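Long-range contacts in putative translational inhibitor protein (Yersinia pestis, PDB 5V4D), which is of unknown function but, as a member of the Rid (YjgF-like) family, probably acts as an enamine/imine deaminase: residues A[4-9]-A[18-23]; A[78-83]-A[109-114]. All coordinates share one frame; numbering follows the deposited sequence.

Contact 1 of 2, residues A[4-9]-A[18-23]; sequences KSVIET and PYSQAI
Gln21 and Thr9 are joined through a side-chain amide that reads both polar groups of one residue's backbone. Thr9 N donates to Gln21 OE1 over 2.7 Å, and Gln21 NE2 returns a bond to Thr9 O at 2.9 Å, with that oxygen lying in the amide plane. CG lies anti to the carbonyl carbon (chi1 -63°) and the extended chain carries the amide to Thr9, where it pairs with N and O as a strand's peptide groups might. NE2 also donates to Pro13 O, so the amide ties down the loop that follows Thr9.

Between the backbones the pairing is antiparallel. Ile7 N donates to Ala22 O at 3.0 Å, the nitrogen standing well above the carbonyl plane, and Ser5 and Cys24 are joined by a backbone hydrogen bond two residues further along. In the same strip, Ile23 CA approaches Ser5 O at 3.3 Å as a CA-H...O contact. Where the segments part, a water bridges them, donating to Ile7 O and accepting from Gln21 N.

Apolar contacts occupy both faces. On one, Ile7 CB rests against Ala22 CB at 3.9 Å, and helix 49-66 covers this face through Gln66 and Val63. On the other, Val6 CG2 lies 4.4 Å from Ile23 CD1, while the aliphatic CG of Lys4 meets Ile23 CG2 at 3.8 Å. Val6 CG2 also packs 3.4 Å from Ser20 OG, a hydroxyl bonded to Phe103 O of the second subunit; Lys4 NZ reaches Asp72 O, Ile74 O and Ile102 O of that chain.

The short edge strand 5-7 is thus held by few direct strand bonds, supplemented by a side-chain amide and a water, and the face bearing Val6 and Ile23 packs on the second subunit.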
# COMPACT_ATOMS: atom_id res chain seq x y z
N LYS A 4 -11.71 -17.11 -0.05
CA LYS A 4 -10.85 -16.46 -1.03
C LYS A 4 -11.09 -17.04 -2.43
O LYS A 4 -11.11 -18.26 -2.63
CB LYS A 4 -9.39 -16.62 -0.58
CG LYS A 4 -8.37 -16.53 -1.58
CD LYS A 4 -7.02 -16.42 -0.87
CE LYS A 4 -5.96 -16.74 -1.87
NZ LYS A 4 -4.63 -17.09 -1.26
N SER A 5 -11.33 -16.16 -3.40
CA SER A 5 -11.58 -16.60 -4.76
C SER A 5 -10.79 -15.77 -5.76
O SER A 5 -10.48 -14.60 -5.50
CB SER A 5 -13.06 -16.54 -5.12
OG SER A 5 -13.48 -15.21 -5.11
N VAL A 6 -10.47 -16.40 -6.90
CA VAL A 6 -9.58 -15.81 -7.88
C VAL A 6 -10.40 -15.11 -8.94
O VAL A 6 -11.54 -15.52 -9.25
CB VAL A 6 -8.64 -16.87 -8.49
CG1 VAL A 6 -9.43 -17.75 -9.49
CG2 VAL A 6 -7.49 -16.20 -9.21
N ILE A 7 -9.83 -14.04 -9.51
CA ILE A 7 -10.37 -13.36 -10.69
C ILE A 7 -9.39 -13.57 -11.83
O ILE A 7 -8.18 -13.31 -11.68
CB ILE A 7 -10.58 -11.85 -10.47
CG1 ILE A 7 -11.56 -11.58 -9.33
CG2 ILE A 7 -11.07 -11.22 -11.77
CD1 ILE A 7 -12.95 -12.15 -9.56
N GLU A 8 -9.89 -14.09 -12.96
CA GLU A 8 -9.06 -14.36 -14.14
C GLU A 8 -9.85 -13.92 -15.35
O GLU A 8 -10.98 -14.40 -15.56
CB GLU A 8 -8.72 -15.86 -14.25
CG GLU A 8 -8.18 -16.50 -12.98
CD GLU A 8 -8.09 -18.05 -13.05
OE1 GLU A 8 -9.16 -18.72 -13.19
OE2 GLU A 8 -6.97 -18.60 -12.94
N THR A 9 -9.28 -13.02 -16.16
CA THR A 9 -9.89 -12.60 -17.42
C THR A 9 -8.83 -12.36 -18.49
O THR A 9 -7.81 -11.73 -18.21
CB THR A 9 -10.77 -11.34 -17.27
OG1 THR A 9 -11.21 -10.93 -18.57
CG2 THR A 9 -10.05 -10.18 -16.62
N PRO A 18 4.19 -14.85 -10.21
CA PRO A 18 3.30 -15.72 -9.39
C PRO A 18 2.28 -14.93 -8.59
O PRO A 18 2.38 -14.73 -7.36
CB PRO A 18 4.30 -16.45 -8.48
CG PRO A 18 5.38 -15.49 -8.29
CD PRO A 18 5.54 -14.73 -9.61
N TYR A 19 1.25 -14.45 -9.29
CA TYR A 19 0.22 -13.64 -8.67
C TYR A 19 -1.08 -13.85 -9.45
O TYR A 19 -1.10 -14.43 -10.54
CB TYR A 19 0.61 -12.15 -8.59
CG TYR A 19 0.93 -11.49 -9.92
CD1 TYR A 19 -0.06 -10.87 -10.65
CD2 TYR A 19 2.24 -11.48 -10.42
CE1 TYR A 19 0.22 -10.29 -11.86
CE2 TYR A 19 2.52 -10.88 -11.64
CZ TYR A 19 1.50 -10.30 -12.36
OH TYR A 19 1.73 -9.71 -13.59
N SER A 20 -2.18 -13.47 -8.82
CA SER A 20 -3.47 -13.46 -9.47
C SER A 20 -3.84 -12.03 -9.87
O SER A 20 -3.47 -11.08 -9.18
CB SER A 20 -4.55 -14.00 -8.54
OG SER A 20 -4.30 -15.37 -8.21
N GLN A 21 -4.59 -11.88 -10.97
CA GLN A 21 -5.07 -10.54 -11.35
C GLN A 21 -5.82 -9.87 -10.20
O GLN A 21 -5.65 -8.66 -9.94
CB GLN A 21 -5.95 -10.60 -12.59
CG GLN A 21 -5.21 -11.11 -13.85
CD GLN A 21 -6.16 -11.35 -15.00
OE1 GLN A 21 -7.31 -11.71 -14.78
NE2 GLN A 21 -5.68 -11.16 -16.26
N ALA A 22 -6.67 -10.62 -9.51
CA ALA A 22 -7.30 -10.09 -8.31
C ALA A 22 -7.78 -11.25 -7.47
O ALA A 22 -7.89 -12.39 -7.96
CB ALA A 22 -8.45 -9.17 -8.66
N ILE A 23 -8.00 -10.97 -6.19
CA ILE A 23 -8.52 -11.93 -5.22
C ILE A 23 -9.72 -11.29 -4.56
O ILE A 23 -9.65 -10.13 -4.15
CB ILE A 23 -7.47 -12.29 -4.15
CG1 ILE A 23 -6.32 -13.10 -4.73
CG2 ILE A 23 -8.14 -13.04 -2.94
CD1 ILE A 23 -6.73 -14.47 -5.25
O HOH W 1 -5.72 -14.20 -12.31

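Contact 2 of 2, residues A[78-83]-A[109-114]; sequences TIFITN and VEVSAL
Phe80 and Val109 lie side by side on one face of a parallel strand pair, their side chains pointing the same way, with ring atom CD1 3.7 Å from Val109 CG2. Val111 crosses the phenylalanine obliquely and brings CG1 equally close to CD1. The ring is also met over one face, toward the rim, by Thr78 CG2 of its own strand. Leu114, carried back by the turn after Val111, sets CD2 4.0 Å from Phe80 CB and crosses Thr82 at a slant, CD1 against the threonine methyl CG2.

Glu110 extends on the opposite face, CG anti to the backbone N (chi1 -171°), and runs alongside Asn83 with the carboxylate and amide planes 82° apart. Their polar ends have other partners: Glu110 OE1 accepts from Ile84 N, OE2 pairs with Ser112 OG of the third subunit in the conformer given, and Asn83 OD1 accepts from Asn85 N.

Three backbone bonds fix this register. Val109 N to Ile79 O and Ile81 N to Val109 O are nearly straight, whereas Val111 N to Ile81 O, at 2.8 Å, is more bent. Beyond it, a water lies within hydrogen-bonding distance of Thr82 O and Ser112 O, and may not donate to both at once.

These strands are the two arms of a beta-alpha-beta unit whose helix 87-98 covers the Ile79 and Ile81 side. Phe80 packs on Val109 of the second subunit, and Val109 on Phe80 of the third. The chemistry therefore combines an apolar patch continued from subunit to subunit with a glutamate that anchors the chain after Asn83 through Ile84 N.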
# COMPACT_ATOMS: atom_id res chain seq x y z
N THR A 78 -3.79 3.26 -5.01
CA THR A 78 -2.45 3.83 -4.89
C THR A 78 -1.89 4.01 -6.29
O THR A 78 -1.96 3.09 -7.11
CB THR A 78 -1.51 2.93 -4.07
OG1 THR A 78 -2.09 2.76 -2.77
CG2 THR A 78 -0.12 3.51 -3.93
N ILE A 79 -1.38 5.20 -6.57
CA ILE A 79 -0.71 5.48 -7.82
C ILE A 79 0.80 5.49 -7.57
O ILE A 79 1.30 6.33 -6.82
CB ILE A 79 -1.18 6.82 -8.39
CG1 ILE A 79 -2.68 6.77 -8.67
CG2 ILE A 79 -0.39 7.18 -9.70
CD1 ILE A 79 -3.24 8.14 -9.17
N PHE A 80 1.50 4.60 -8.27
CA PHE A 80 2.98 4.56 -8.28
C PHE A 80 3.40 5.15 -9.61
O PHE A 80 3.02 4.64 -10.68
CB PHE A 80 3.49 3.12 -8.13
CG PHE A 80 3.00 2.39 -6.89
CD1 PHE A 80 3.53 2.65 -5.64
CD2 PHE A 80 2.07 1.40 -7.01
CE1 PHE A 80 3.11 1.90 -4.51
CE2 PHE A 80 1.66 0.68 -5.87
CZ PHE A 80 2.17 0.93 -4.68
N ILE A 81 4.13 6.27 -9.58
CA ILE A 81 4.58 6.88 -10.82
C ILE A 81 6.08 7.09 -10.75
O ILE A 81 6.65 7.33 -9.69
CB ILE A 81 3.87 8.21 -11.15
CG1 ILE A 81 3.78 9.14 -9.94
CG2 ILE A 81 2.50 7.94 -11.72
CD1 ILE A 81 3.34 10.54 -10.33
N THR A 82 6.73 7.00 -11.91
CA THR A 82 8.19 7.15 -11.92
C THR A 82 8.63 8.62 -11.93
O THR A 82 9.82 8.89 -11.71
CB THR A 82 8.83 6.42 -13.10
OG1 THR A 82 8.35 6.93 -14.37
CG2 THR A 82 8.62 4.90 -13.01
N ASN A 83 7.71 9.56 -12.16
CA ASN A 83 8.07 10.98 -12.23
C ASN A 83 6.88 11.73 -11.66
O ASN A 83 5.79 11.72 -12.27
CB ASN A 83 8.35 11.40 -13.67
CG ASN A 83 8.76 12.87 -13.78
OD1 ASN A 83 8.63 13.65 -12.87
ND2 ASN A 83 9.26 13.23 -14.96
N VAL A 109 2.74 8.27 -4.96
CA VAL A 109 4.15 8.38 -4.60
C VAL A 109 5.01 8.20 -5.84
O VAL A 109 4.62 7.51 -6.79
CB VAL A 109 4.58 7.32 -3.53
CG1 VAL A 109 3.80 7.55 -2.20
CG2 VAL A 109 4.40 5.89 -4.00
N GLU A 110 6.20 8.82 -5.85
CA GLU A 110 7.16 8.60 -6.92
C GLU A 110 8.05 7.41 -6.59
O GLU A 110 8.79 7.43 -5.61
CB GLU A 110 8.00 9.84 -7.17
CG GLU A 110 8.85 9.69 -8.46
CD GLU A 110 9.83 10.83 -8.59
OE1 GLU A 110 9.50 11.88 -9.19
OE2 GLU A 110 10.96 10.71 -8.05
N VAL A 111 8.00 6.40 -7.42
CA VAL A 111 8.86 5.22 -7.29
C VAL A 111 10.05 5.36 -8.25
O VAL A 111 10.05 6.18 -9.18
CB VAL A 111 8.09 3.93 -7.59
CG1 VAL A 111 6.94 3.78 -6.59
CG2 VAL A 111 7.54 3.94 -9.01
N SER A 112 11.09 4.56 -8.02
CA SER A 112 12.21 4.75 -8.93
C SER A 112 12.03 3.94 -10.22
O SER A 112 12.42 4.42 -11.30
CB SER A 112 13.55 4.45 -8.24
OG SER A 112 13.57 3.25 -7.49
N ALA A 113 11.38 2.78 -10.15
CA ALA A 113 11.20 1.96 -11.34
C ALA A 113 9.97 1.08 -11.14
O ALA A 113 9.56 0.79 -10.01
CB ALA A 113 12.40 1.07 -11.64
N LEU A 114 9.42 0.62 -12.26
CA LEU A 114 8.24 -0.24 -12.28
C LEU A 114 8.50 -1.42 -13.20
O LEU A 114 9.36 -1.35 -14.10
CB LEU A 114 7.00 0.52 -12.77
CG LEU A 114 6.50 1.57 -11.77
CD1 LEU A 114 5.44 2.47 -12.44
CD2 LEU A 114 5.92 0.93 -10.50
O HOH W 2 12.06 7.21 -11.44

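How the contacts relate
Both contacts belong to the same mixed sheet but to its two outer edges within the chain: contact 1 at strand 5-7, contact 2 at strand 105-110. Their centres are 23 Å apart and they do not touch. Both are partly buried, yet their pairing differs. Contact 1 is a short antiparallel pair beside helix 49-66 and relies on an amide and a water where the strands diverge; contact 2 is parallel, lies against helix 87-98 and rests on three direct backbone bonds and apolar packing of Phe80 with Val109, Val111 and Leu114. Each faces the second subunit, while contact 2 also meets the third, so both sheet edges take part in the trimer.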